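Local coordinates for lysine-sensitive aspartokinase 3 (Escherichia coli, PDB 2J0W), which catalyses the ATP-dependent phosphorylation of L-aspartate to 4-phospho-L-aspartate, the first step from aspartate towards lysine, and is inhibited allosterically by lysine, at residues A50-L55 with D112-H117; N69-I74 with T123-E128; K144-N149 with A206-A211; L168-R173 with G177-Q182. All coordinates share one frame; numbering follows the deposited sequence.

Contact 1. Residues A50-L55 with D112-H117; sequences ALAEGL and DELVSH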
loop_
_atom_site.group_PDB
_atom_site.type_symbol
_atom_site.label_atom_id
_atom_site.label_comp_id
_atom_site.label_asym_id
_atom_site.label_seq_id
_atom_site.Cartn_x
_atom_site.Cartn_y
_atom_site.Cartn_z
ATOM N N ALA A 50 -16.682 -0.506 -32.788
ATOM C CA ALA A 50 -17.284 0.789 -33.066
ATOM C C ALA A 50 -18.743 0.599 -33.475
ATOM O O ALA A 50 -19.586 1.458 -33.205
ATOM C CB ALA A 50 -16.526 1.494 -34.164
ATOM N N LEU A 51 -19.036 -0.524 -34.132
ATOM C CA LEU A 51 -20.398 -0.815 -34.567
ATOM C C LEU A 51 -21.301 -1.251 -33.410
ATOM O O LEU A 51 -22.503 -0.979 -33.414
ATOM C CB LEU A 51 -20.386 -1.886 -35.637
ATOM C CG LEU A 51 -19.884 -1.446 -37.007
ATOM C CD1 LEU A 51 -19.680 -2.675 -37.885
ATOM C CD2 LEU A 51 -20.890 -0.485 -37.632
ATOM N N ALA A 52 -20.723 -1.916 -32.416
ATOM C CA ALA A 52 -21.497 -2.354 -31.268
ATOM C C ALA A 52 -21.777 -1.174 -30.345
ATOM O O ALA A 52 -22.418 -1.317 -29.313
ATOM C CB ALA A 52 -20.759 -3.459 -30.515
ATOM N N GLU A 53 -21.287 -0.001 -30.708
ATOM C CA GLU A 53 -21.545 1.184 -29.892
ATOM C C GLU A 53 -22.828 1.860 -30.339
ATOM O O GLU A 53 -23.392 2.678 -29.612
ATOM C CB GLU A 53 -20.400 2.180 -29.996
ATOM C CG GLU A 53 -19.265 1.877 -29.034
ATOM C CD GLU A 53 -18.087 2.802 -29.216
ATOM O OE1 GLU A 53 -17.109 2.655 -28.456
ATOM O OE2 GLU A 53 -18.141 3.672 -30.116
ATOM N N GLY A 54 -23.291 1.494 -31.530
ATOM C CA GLY A 54 -24.500 2.090 -32.066
ATOM C C GLY A 54 -24.140 3.276 -32.946
ATOM O O GLY A 54 -23.916 4.373 -32.456
ATOM N N LEU A 55 -24.080 3.056 -34.248
ATOM C CA LEU A 55 -23.731 4.116 -35.161
ATOM C C LEU A 55 -24.867 4.413 -36.126
ATOM O O LEU A 55 -25.628 3.520 -36.489
ATOM C CB LEU A 55 -22.492 3.721 -35.958
ATOM C CG LEU A 55 -21.294 3.415 -35.068
ATOM C CD1 LEU A 55 -20.116 3.096 -35.958
ATOM C CD2 LEU A 55 -20.982 4.614 -34.163
ATOM N N ASP A 112 -20.159 -8.499 -27.265
ATOM C CA ASP A 112 -19.384 -9.735 -27.297
ATOM C C ASP A 112 -19.854 -10.598 -28.462
ATOM O O ASP A 112 -19.045 -11.216 -29.155
ATOM C CB ASP A 112 -19.540 -10.521 -25.983
ATOM C CG ASP A 112 -18.451 -10.195 -24.961
ATOM O OD1 ASP A 112 -17.759 -9.170 -25.122
ATOM O OD2 ASP A 112 -18.294 -10.959 -23.984
ATOM N N GLU A 113 -21.168 -10.632 -28.678
ATOM C CA GLU A 113 -21.741 -11.443 -29.751
ATOM C C GLU A 113 -21.406 -10.914 -31.136
ATOM O O GLU A 113 -21.157 -11.678 -32.064
ATOM C CB GLU A 113 -23.254 -11.520 -29.609
ATOM C CG GLU A 113 -23.935 -12.171 -30.814
ATOM C CD GLU A 113 -23.438 -13.577 -31.102
ATOM O OE1 GLU A 113 -23.370 -14.397 -30.161
ATOM O OE2 GLU A 113 -23.132 -13.868 -32.276
ATOM N N LEU A 114 -21.415 -9.598 -31.282
ATOM C CA LEU A 114 -21.110 -9.010 -32.567
ATOM C C LEU A 114 -19.604 -9.057 -32.778
ATOM O O LEU A 114 -19.130 -9.417 -33.851
ATOM C CB LEU A 114 -21.607 -7.568 -32.595
ATOM C CG LEU A 114 -21.627 -6.869 -33.946
ATOM C CD1 LEU A 114 -22.348 -5.547 -33.794
ATOM C CD2 LEU A 114 -20.223 -6.658 -34.444
ATOM N N VAL A 115 -18.837 -8.700 -31.755
ATOM C CA VAL A 115 -17.395 -8.700 -31.935
ATOM C C VAL A 115 -16.831 -10.087 -32.157
ATOM O O VAL A 115 -15.797 -10.239 -32.782
ATOM C CB VAL A 115 -16.658 -8.047 -30.753
ATOM C CG1 VAL A 115 -15.183 -8.387 -30.832
ATOM C CG2 VAL A 115 -16.834 -6.521 -30.793
ATOM N N SER A 116 -17.510 -11.105 -31.667
ATOM C CA SER A 116 -17.016 -12.455 -31.835
ATOM C C SER A 116 -16.832 -12.786 -33.321
ATOM O O SER A 116 -15.908 -13.518 -33.695
ATOM C CB SER A 116 -17.992 -13.430 -31.200
ATOM O OG SER A 116 -19.224 -13.357 -31.878
ATOM N N HIS A 117 -17.696 -12.232 -34.168
ATOM C CA HIS A 117 -17.632 -12.472 -35.615
ATOM C C HIS A 117 -16.266 -12.311 -36.314
ATOM O O HIS A 117 -16.021 -12.964 -37.334
ATOM C CB HIS A 117 -18.679 -11.609 -36.322
ATOM C CG HIS A 117 -20.082 -12.091 -36.116
ATOM N ND1 HIS A 117 -20.706 -12.062 -34.887
ATOM C CD2 HIS A 117 -20.956 -12.682 -36.965
ATOM C CE1 HIS A 117 -21.901 -12.618 -34.987
ATOM N NE2 HIS A 117 -22.075 -13.004 -36.237
#
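A52 and L114 meet through aliphatic groups with no flat group between them; the ring of H117 stays within the 112-117 helix, a turn on from L114, takes no part in the touch, and has the carbonyl carbon of E113 at its edge and in its plane. Its ND1 makes two weak bent hydrogen bonds, to E113 O at 2.9 Å and to L114 O at 3.2 Å. NE2 of H117 reaches N94 through another weak bond. E113 O is gripped a second time, by S116 OG at 2.6 Å, a donor standing well above the carbonyl plane.

The contact proper is the work of one methyl. With CG of L114 anti to its backbone N (chi1 -168°), CD1 of L114 comes 4.2 Å from A52 CA and equally near A52 CB. A52 lies in a type I turn from L51 to G54, closed by G54 N on L51 O at 3.2 Å. L114 also lies on L48 and L98, so helix 108-131 packs here against two other helices of the amino acid kinase domain. The side chain of L114 is about 9 Å from those of T45 and E119, which bind substrate. No hydrogen bond spans the two segments; what passes directly between them is undirected van der Waals contact.

Contact 2. Residues N69-I74 with T123-E128; sequences NIQFAI and TLLFVE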
loop_
_atom_site.group_PDB
_atom_site.type_symbol
_atom_site.label_atom_id
_atom_site.label_comp_id
_atom_site.label_asym_id
_atom_site.label_seq_id
_atom_site.Cartn_x
_atom_site.Cartn_y
_atom_site.Cartn_z
ATOM N N ASN A 69 -14.533 -5.196 -47.108
ATOM C CA ASN A 69 -13.351 -5.111 -47.952
ATOM C C ASN A 69 -12.279 -6.078 -47.449
ATOM O O ASN A 69 -11.932 -7.037 -48.136
ATOM C CB ASN A 69 -12.801 -3.684 -47.984
ATOM C CG ASN A 69 -13.672 -2.728 -48.807
ATOM O OD1 ASN A 69 -13.485 -1.510 -48.750
ATOM N ND2 ASN A 69 -14.618 -3.275 -49.575
ATOM N N ILE A 70 -11.778 -5.831 -46.243
ATOM C CA ILE A 70 -10.738 -6.665 -45.636
ATOM C C ILE A 70 -10.929 -8.171 -45.857
ATOM O O ILE A 70 -9.967 -8.897 -46.119
ATOM C CB ILE A 70 -10.627 -6.374 -44.106
ATOM C CG1 ILE A 70 -9.975 -5.008 -43.893
ATOM C CG2 ILE A 70 -9.821 -7.459 -43.407
ATOM C CD1 ILE A 70 -10.024 -4.531 -42.464
ATOM N N GLN A 71 -12.172 -8.628 -45.759
ATOM C CA GLN A 71 -12.491 -10.039 -45.940
ATOM C C GLN A 71 -12.402 -10.468 -47.393
ATOM O O GLN A 71 -12.006 -11.595 -47.687
ATOM C CB GLN A 71 -13.901 -10.345 -45.425
ATOM C CG GLN A 71 -14.108 -9.989 -43.979
ATOM C CD GLN A 71 -13.007 -10.523 -43.104
ATOM O OE1 GLN A 71 -12.633 -11.686 -43.203
ATOM N NE2 GLN A 71 -12.477 -9.674 -42.235
ATOM N N PHE A 72 -12.790 -9.588 -48.309
ATOM C CA PHE A 72 -12.733 -9.953 -49.714
ATOM C C PHE A 72 -11.323 -9.842 -50.285
ATOM O O PHE A 72 -10.987 -10.520 -51.249
ATOM C CB PHE A 72 -13.746 -9.133 -50.520
ATOM C CG PHE A 72 -15.141 -9.711 -50.483
ATOM C CD1 PHE A 72 -15.808 -9.874 -49.273
ATOM C CD2 PHE A 72 -15.768 -10.134 -51.651
ATOM C CE1 PHE A 72 -17.077 -10.453 -49.223
ATOM C CE2 PHE A 72 -17.041 -10.715 -51.610
ATOM C CZ PHE A 72 -17.693 -10.873 -50.389
ATOM N N ALA A 73 -10.485 -9.013 -49.674
ATOM C CA ALA A 73 -9.114 -8.882 -50.145
ATOM C C ALA A 73 -8.504 -10.277 -50.128
ATOM O O ALA A 73 -7.724 -10.645 -51.011
ATOM C CB ALA A 73 -8.328 -7.964 -49.230
ATOM N N ILE A 74 -8.876 -11.046 -49.106
ATOM C CA ILE A 74 -8.396 -12.410 -48.913
ATOM C C ILE A 74 -9.168 -13.404 -49.767
ATOM O O ILE A 74 -8.586 -14.280 -50.403
ATOM C CB ILE A 74 -8.578 -12.836 -47.463
ATOM C CG1 ILE A 74 -7.721 -11.962 -46.550
ATOM C CG2 ILE A 74 -8.266 -14.313 -47.323
ATOM C CD1 ILE A 74 -8.167 -12.010 -45.119
ATOM N N THR A 123 -10.661 -17.356 -38.954
ATOM C CA THR A 123 -10.365 -18.791 -38.910
ATOM C C THR A 123 -10.977 -19.560 -40.080
ATOM O O THR A 123 -10.433 -20.574 -40.498
ATOM C CB THR A 123 -10.843 -19.463 -37.603
ATOM O OG1 THR A 123 -12.232 -19.193 -37.404
ATOM C CG2 THR A 123 -10.053 -18.958 -36.429
ATOM N N LEU A 124 -12.110 -19.097 -40.601
ATOM C CA LEU A 124 -12.729 -19.779 -41.735
ATOM C C LEU A 124 -11.851 -19.648 -42.966
ATOM O O LEU A 124 -11.678 -20.599 -43.725
ATOM C CB LEU A 124 -14.094 -19.190 -42.053
ATOM C CG LEU A 124 -15.242 -19.726 -41.212
ATOM C CD1 LEU A 124 -16.558 -19.153 -41.708
ATOM C CD2 LEU A 124 -15.253 -21.236 -41.308
ATOM N N LEU A 125 -11.295 -18.461 -43.161
ATOM C CA LEU A 125 -10.452 -18.228 -44.308
ATOM C C LEU A 125 -9.138 -18.976 -44.169
ATOM O O LEU A 125 -8.677 -19.620 -45.112
ATOM C CB LEU A 125 -10.196 -16.728 -44.483
ATOM C CG LEU A 125 -11.456 -15.878 -44.713
ATOM C CD1 LEU A 125 -11.069 -14.424 -44.898
ATOM C CD2 LEU A 125 -12.223 -16.393 -45.934
ATOM N N PHE A 126 -8.536 -18.915 -42.991
ATOM C CA PHE A 126 -7.268 -19.593 -42.814
ATOM C C PHE A 126 -7.361 -21.066 -43.206
ATOM O O PHE A 126 -6.479 -21.566 -43.909
ATOM C CB PHE A 126 -6.767 -19.463 -41.376
ATOM C CG PHE A 126 -5.293 -19.731 -41.230
ATOM C CD1 PHE A 126 -4.360 -18.835 -41.739
ATOM C CD2 PHE A 126 -4.835 -20.893 -40.616
ATOM C CE1 PHE A 126 -2.995 -19.087 -41.642
ATOM C CE2 PHE A 126 -3.475 -21.156 -40.515
ATOM C CZ PHE A 126 -2.554 -20.253 -41.029
ATOM N N VAL A 127 -8.414 -21.766 -42.780
ATOM C CA VAL A 127 -8.529 -23.179 -43.133
ATOM C C VAL A 127 -8.478 -23.321 -44.643
ATOM O O VAL A 127 -7.860 -24.252 -45.167
ATOM C CB VAL A 127 -9.833 -23.831 -42.610
ATOM C CG1 VAL A 127 -9.943 -23.622 -41.124
ATOM C CG2 VAL A 127 -11.044 -23.271 -43.324
ATOM N N GLU A 128 -9.115 -22.379 -45.336
ATOM C CA GLU A 128 -9.141 -22.385 -46.790
ATOM C C GLU A 128 -7.755 -22.152 -47.363
ATOM O O GLU A 128 -7.388 -22.744 -48.379
ATOM C CB GLU A 128 -10.105 -21.327 -47.313
ATOM C CG GLU A 128 -11.556 -21.721 -47.139
ATOM C CD GLU A 128 -11.815 -23.150 -47.585
ATOM O OE1 GLU A 128 -11.588 -23.459 -48.776
ATOM O OE2 GLU A 128 -12.238 -23.965 -46.737
#
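L125 projects CG anti to its carbonyl carbon (chi1 -61°) and continues fully extended, which carries CD1 out towards I74 and Q71. Facing it, I74 holds CG2 anti to its own backbone N, beside the carbonyl carbon. This is helix-on-helix packing in the amino acid kinase domain: helix 57-75 lies against helix 108-131, with the backbones nearest at I74 and L125, whose CA atoms are 7.7 Å apart.

CD1 of L125 is the atom both partners touch. CG2 of I74 lies 3.7 Å from CD1 of L125, and CB and CD1 of the isoleucine sit beside the same methyl, the two side chains running at a slant to each other. Both I74 and L125 also touch M20 of helix 17-27, and L125 reaches I84 of helix 82-102, so the leucine sits in a buried apolar junction of four helices.

Q71 adds the polar neighbour. Its CB bond runs past the opposing helix, but the chain folds back at chi2 (-49°) and brings the amide end closer, crossing L125 at about a right angle. No hydrogen bond links the two segments; instead the amide oxygen OE1 of Q71 rests 3.6 Å from the methyl carbon CD1 of L125.

Contact 3. Residues K144-N149 with A206-A211; sequences KVMRTN and ALLAEA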
loop_
_atom_site.group_PDB
_atom_site.type_symbol
_atom_site.label_atom_id
_atom_site.label_comp_id
_atom_site.label_asym_id
_atom_site.label_seq_id
_atom_site.Cartn_x
_atom_site.Cartn_y
_atom_site.Cartn_z
ATOM N N LYS A 144 -17.508 -24.253 -28.234
ATOM C CA LYS A 144 -17.966 -25.568 -27.784
ATOM C C LYS A 144 -17.142 -25.999 -26.576
ATOM O O LYS A 144 -17.572 -26.840 -25.789
ATOM C CB LYS A 144 -17.801 -26.618 -28.879
ATOM C CG LYS A 144 -18.580 -26.362 -30.146
ATOM C CD LYS A 144 -18.259 -27.446 -31.168
ATOM C CE LYS A 144 -18.772 -27.091 -32.556
ATOM N NZ LYS A 144 -18.156 -27.980 -33.583
ATOM N N VAL A 145 -15.958 -25.413 -26.425
ATOM C CA VAL A 145 -15.090 -25.771 -25.321
ATOM C C VAL A 145 -14.757 -24.697 -24.305
ATOM O O VAL A 145 -14.705 -24.982 -23.108
ATOM C CB VAL A 145 -13.789 -26.350 -25.851
ATOM C CG1 VAL A 145 -12.669 -26.108 -24.863
ATOM C CG2 VAL A 145 -13.976 -27.849 -26.097
ATOM N N MET A 146 -14.532 -23.472 -24.771
ATOM C CA MET A 146 -14.167 -22.353 -23.897
ATOM C C MET A 146 -15.318 -21.812 -23.057
ATOM O O MET A 146 -15.850 -20.742 -23.358
ATOM C CB MET A 146 -13.596 -21.222 -24.759
ATOM C CG MET A 146 -13.052 -20.035 -23.996
ATOM S SD MET A 146 -11.669 -20.513 -22.956
ATOM C CE MET A 146 -10.440 -20.770 -24.172
ATOM N N ARG A 147 -15.705 -22.536 -22.006
ATOM C CA ARG A 147 -16.793 -22.093 -21.135
ATOM C C ARG A 147 -16.322 -21.007 -20.193
ATOM O O ARG A 147 -15.258 -21.133 -19.584
ATOM C CB ARG A 147 -17.320 -23.236 -20.289
ATOM C CG ARG A 147 -18.587 -22.871 -19.522
ATOM C CD ARG A 147 -19.774 -23.520 -20.189
ATOM N NE ARG A 147 -19.722 -23.304 -21.633
ATOM C CZ ARG A 147 -20.249 -24.134 -22.526
ATOM N NH1 ARG A 147 -20.871 -25.237 -22.118
ATOM N NH2 ARG A 147 -20.147 -23.867 -23.822
ATOM N N THR A 148 -17.112 -19.942 -20.052
ATOM C CA THR A 148 -16.747 -18.845 -19.152
ATOM C C THR A 148 -17.962 -18.443 -18.336
ATOM O O THR A 148 -19.036 -18.977 -18.520
ATOM C CB THR A 148 -16.257 -17.590 -19.934
ATOM O OG1 THR A 148 -17.375 -16.931 -20.553
ATOM C CG2 THR A 148 -15.252 -17.993 -21.011
ATOM N N ASN A 149 -17.784 -17.505 -17.422
ATOM C CA ASN A 149 -18.890 -17.018 -16.624
ATOM C C ASN A 149 -19.709 -16.099 -17.536
ATOM O O ASN A 149 -19.503 -16.071 -18.748
ATOM C CB ASN A 149 -18.368 -16.202 -15.445
ATOM C CG ASN A 149 -17.421 -15.110 -15.884
ATOM O OD1 ASN A 149 -17.479 -14.642 -17.022
ATOM N ND2 ASN A 149 -16.549 -14.688 -14.982
ATOM N N ALA A 206 -2.863 -20.007 -24.273
ATOM C CA ALA A 206 -2.317 -20.621 -23.070
ATOM C C ALA A 206 -3.342 -21.568 -22.444
ATOM O O ALA A 206 -2.992 -22.657 -21.992
ATOM C CB ALA A 206 -1.929 -19.547 -22.070
ATOM N N LEU A 207 -4.610 -21.154 -22.436
ATOM C CA LEU A 207 -5.696 -21.941 -21.841
ATOM C C LEU A 207 -5.885 -23.332 -22.430
ATOM O O LEU A 207 -5.964 -24.324 -21.695
ATOM C CB LEU A 207 -7.021 -21.168 -21.937
ATOM C CG LEU A 207 -7.082 -19.849 -21.154
ATOM C CD1 LEU A 207 -8.241 -19.002 -21.659
ATOM C CD2 LEU A 207 -7.209 -20.130 -19.661
ATOM N N LEU A 208 -5.975 -23.398 -23.753
ATOM C CA LEU A 208 -6.168 -24.664 -24.455
ATOM C C LEU A 208 -4.902 -25.523 -24.390
ATOM O O LEU A 208 -4.963 -26.758 -24.467
ATOM C CB LEU A 208 -6.553 -24.387 -25.912
ATOM C CG LEU A 208 -7.811 -23.532 -26.103
ATOM C CD1 LEU A 208 -7.709 -22.725 -27.383
ATOM C CD2 LEU A 208 -9.021 -24.425 -26.127
ATOM N N ALA A 209 -3.757 -24.855 -24.245
ATOM C CA ALA A 209 -2.471 -25.537 -24.146
ATOM C C ALA A 209 -2.461 -26.323 -22.833
ATOM O O ALA A 209 -2.088 -27.499 -22.803
ATOM C CB ALA A 209 -1.342 -24.524 -24.164
ATOM N N GLU A 210 -2.884 -25.664 -21.756
ATOM C CA GLU A 210 -2.947 -26.299 -20.451
ATOM C C GLU A 210 -3.977 -27.408 -20.459
ATOM O O GLU A 210 -3.707 -28.525 -20.013
ATOM C CB GLU A 210 -3.324 -25.282 -19.383
ATOM C CG GLU A 210 -3.908 -25.902 -18.132
ATOM C CD GLU A 210 -3.998 -24.909 -16.999
ATOM O OE1 GLU A 210 -4.434 -23.763 -17.248
ATOM O OE2 GLU A 210 -3.636 -25.271 -15.860
ATOM N N ALA A 211 -5.161 -27.094 -20.970
ATOM C CA ALA A 211 -6.249 -28.065 -21.033
ATOM C C ALA A 211 -5.904 -29.299 -21.858
ATOM O O ALA A 211 -6.430 -30.383 -21.598
ATOM C CB ALA A 211 -7.509 -27.409 -21.592
#
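Apolar contacts carry everything that passes between M146 and V145 of the 144-149 loop and L207 and L208 of helix 200-211. M146 does most. Its CG is anti to the backbone N (chi1 -175°), and bends at both following torsions turn the thioether end towards the helix, crossing L207 at about a right angle. CE of M146 lies 3.8 Å from L207 CD1, and SD of M146 is near the same methyl. CE of M146 also approaches CG of L208 at 4.3 Å. V145 contributes a separate, looser touch, V145 CG1 to L208 CD2 at 4.2 Å.

Hydrogen bonds shape the loop rather than bridge the contact. M146 is the centre of an inverse gamma turn, with a weak bond from R147 N to V145 O. Further along, T148 OG1 donates to N149 O at 2.9 Å, in the carbonyl plane and on a lone pair, and is also bonded to T194. Backbone bonds to S187, D158 and E156 anchor the loop.

Within the amino acid kinase domain, the contact joins the loop after strand 137-139 to helix 200-211, whose L208 packs on L35 and V37 of strand 33-38 in the central sheet; V145 leans on L162 and L165 of helix 159-176. The grip across the contact is purely hydrophobic: the methionine methyl lies against two leucines of one helix, a surface to which an unbranched thioether can probably adapt.

Contact 4. Residues L168-R173 with G177-Q182; sequences LQLLPR and GLVITQ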
loop_
_atom_site.group_PDB
_atom_site.type_symbol
_atom_site.label_atom_id
_atom_site.label_comp_id
_atom_site.label_asym_id
_atom_site.label_seq_id
_atom_site.Cartn_x
_atom_site.Cartn_y
_atom_site.Cartn_z
ATOM N N LEU A 168 -13.357 -34.078 -24.783
ATOM C CA LEU A 168 -14.497 -34.783 -25.349
ATOM C C LEU A 168 -14.883 -34.327 -26.755
ATOM O O LEU A 168 -15.554 -35.062 -27.479
ATOM C CB LEU A 168 -15.701 -34.660 -24.407
ATOM C CG LEU A 168 -15.432 -35.110 -22.962
ATOM C CD1 LEU A 168 -16.659 -34.886 -22.090
ATOM C CD2 LEU A 168 -15.031 -36.578 -22.959
ATOM N N GLN A 169 -14.453 -33.135 -27.156
ATOM C CA GLN A 169 -14.809 -32.636 -28.480
ATOM C C GLN A 169 -13.641 -32.155 -29.319
ATOM O O GLN A 169 -13.706 -32.195 -30.550
ATOM C CB GLN A 169 -15.804 -31.484 -28.367
ATOM C CG GLN A 169 -17.026 -31.763 -27.526
ATOM C CD GLN A 169 -18.238 -30.983 -28.011
ATOM O OE1 GLN A 169 -18.843 -31.324 -29.034
ATOM N NE2 GLN A 169 -18.592 -29.923 -27.290
ATOM N N LEU A 170 -12.582 -31.692 -28.659
ATOM C CA LEU A 170 -11.415 -31.161 -29.353
ATOM C C LEU A 170 -10.265 -32.143 -29.545
ATOM O O LEU A 170 -9.546 -32.081 -30.548
ATOM C CB LEU A 170 -10.893 -29.913 -28.623
ATOM C CG LEU A 170 -9.745 -29.186 -29.337
ATOM C CD1 LEU A 170 -10.247 -28.627 -30.651
ATOM C CD2 LEU A 170 -9.200 -28.068 -28.484
ATOM N N LEU A 171 -10.078 -33.044 -28.587
ATOM C CA LEU A 171 -8.991 -34.005 -28.678
ATOM C C LEU A 171 -9.137 -34.874 -29.925
ATOM O O LEU A 171 -8.228 -34.937 -30.757
ATOM C CB LEU A 171 -8.942 -34.867 -27.416
ATOM C CG LEU A 171 -7.714 -35.767 -27.304
ATOM C CD1 LEU A 171 -6.463 -34.930 -27.340
ATOM C CD2 LEU A 171 -7.782 -36.559 -26.015
ATOM N N PRO A 172 -10.285 -35.549 -30.079
ATOM C CA PRO A 172 -10.488 -36.396 -31.258
ATOM C C PRO A 172 -10.141 -35.673 -32.556
ATOM O O PRO A 172 -9.547 -36.260 -33.461
ATOM C CB PRO A 172 -11.965 -36.758 -31.172
ATOM C CG PRO A 172 -12.178 -36.862 -29.687
ATOM C CD PRO A 172 -11.428 -35.652 -29.151
ATOM N N ARG A 173 -10.507 -34.398 -32.639
ATOM C CA ARG A 173 -10.223 -33.613 -33.836
ATOM C C ARG A 173 -8.719 -33.392 -34.038
ATOM O O ARG A 173 -8.259 -33.248 -35.173
ATOM C CB ARG A 173 -10.949 -32.260 -33.774
ATOM C CG ARG A 173 -12.259 -32.175 -34.559
ATOM C CD ARG A 173 -13.326 -33.094 -33.999
ATOM N NE ARG A 173 -13.157 -34.480 -34.429
ATOM C CZ ARG A 173 -13.912 -35.488 -34.002
ATOM N NH1 ARG A 173 -14.885 -35.268 -33.129
ATOM N NH2 ARG A 173 -13.705 -36.717 -34.459
ATOM N N GLY A 177 -6.359 -34.751 -37.347
ATOM C CA GLY A 177 -5.481 -33.891 -38.108
ATOM C C GLY A 177 -5.312 -32.515 -37.508
ATOM O O GLY A 177 -5.249 -32.355 -36.290
ATOM N N LEU A 178 -5.253 -31.512 -38.371
ATOM C CA LEU A 178 -5.061 -30.146 -37.924
ATOM C C LEU A 178 -6.360 -29.470 -37.536
ATOM O O LEU A 178 -7.424 -29.748 -38.100
ATOM C CB LEU A 178 -4.362 -29.340 -39.011
ATOM C CG LEU A 178 -3.443 -28.273 -38.443
ATOM C CD1 LEU A 178 -2.493 -28.920 -37.436
ATOM C CD2 LEU A 178 -2.671 -27.607 -39.574
ATOM N N VAL A 179 -6.258 -28.564 -36.570
ATOM C CA VAL A 179 -7.423 -27.857 -36.074
ATOM C C VAL A 179 -7.189 -26.367 -35.928
ATOM O O VAL A 179 -6.279 -25.923 -35.244
ATOM C CB VAL A 179 -7.854 -28.439 -34.736
ATOM C CG1 VAL A 179 -9.081 -27.706 -34.213
ATOM C CG2 VAL A 179 -8.136 -29.920 -34.913
ATOM N N ILE A 180 -8.026 -25.596 -36.597
ATOM C CA ILE A 180 -7.929 -24.151 -36.552
ATOM C C ILE A 180 -9.149 -23.650 -35.789
ATOM O O ILE A 180 -10.292 -24.011 -36.114
ATOM C CB ILE A 180 -7.909 -23.574 -37.980
ATOM C CG1 ILE A 180 -6.835 -24.305 -38.787
ATOM C CG2 ILE A 180 -7.636 -22.076 -37.957
ATOM C CD1 ILE A 180 -5.520 -24.412 -38.064
ATOM N N THR A 181 -8.913 -22.844 -34.759
ATOM C CA THR A 181 -10.015 -22.310 -33.978
ATOM C C THR A 181 -9.741 -20.852 -33.601
ATOM O O THR A 181 -8.690 -20.297 -33.956
ATOM C CB THR A 181 -10.273 -23.175 -32.724
ATOM O OG1 THR A 181 -11.472 -22.723 -32.092
ATOM C CG2 THR A 181 -9.087 -23.113 -31.729
ATOM N N GLN A 182 -10.667 -20.233 -32.876
ATOM C CA GLN A 182 -10.510 -18.822 -32.515
ATOM C C GLN A 182 -10.238 -18.469 -31.060
ATOM O O GLN A 182 -10.824 -19.038 -30.144
ATOM C CB GLN A 182 -11.744 -18.048 -32.989
ATOM C CG GLN A 182 -13.070 -18.728 -32.693
ATOM C CD GLN A 182 -13.313 -19.970 -33.527
ATOM O OE1 GLN A 182 -13.970 -20.910 -33.074
ATOM N NE2 GLN A 182 -12.798 -19.980 -34.753
#
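V179 sends its two methyls to different partners. CG1 of V179 is anti to the backbone N (chi1 -180°) and meets CD1 of L170 at 3.9 Å. The CB bond of L170 runs past the strand, but CG anti to the backbone N together with a bend at chi2 (65°) brings CD1 round to the valine. CG2 of V179, beside the backbone N, is turned to the helix near its end, lying 3.8 Å from R173 CB and 3.3 Å from R173 O.

These residues belong to the beta-alpha-beta unit of strand 137-139, helix 159-176 and strand 178-182, where the chain turns straight from helix into strand. At the junction G177, the first residue to leave helical geometry, donates from N to R173 O at 3.3 Å; the bond is fairly straight (162°), although the donor stands above the carbonyl plane.

Beyond CB, R173 bends at chi2 and chi3 and leads away from the strand. The guanidinium of R173 lies flat over P172, whose CB is 3.6 Å above the plane and over its centre, and NE forms a salt bridge with E176. L170 and V179 both touch F140, and V179 also packs against L35.

All four contacts lie inside the amino acid kinase domain. From the N terminus, 50-55 and then 69-74 come first; contact 1 closes its long, mainly helical loop on reaching 112-117, and contact 2 closes at 123-128, so the two cross, sharing helix 108-131 as partner. The chain then opens contact 3 at 144-149. Contact 4, a short link from helix 159-176 into strand 178-182, opens and closes before 206-211 completes contact 3, and so lies within its loop. Contacts 2 and 4 touch directly, V127 CG1 standing 3.7 Å from I180 CB, which joins the helical layer to the central sheet. Contacts 3 and 4 also meet, at K144 and Q169.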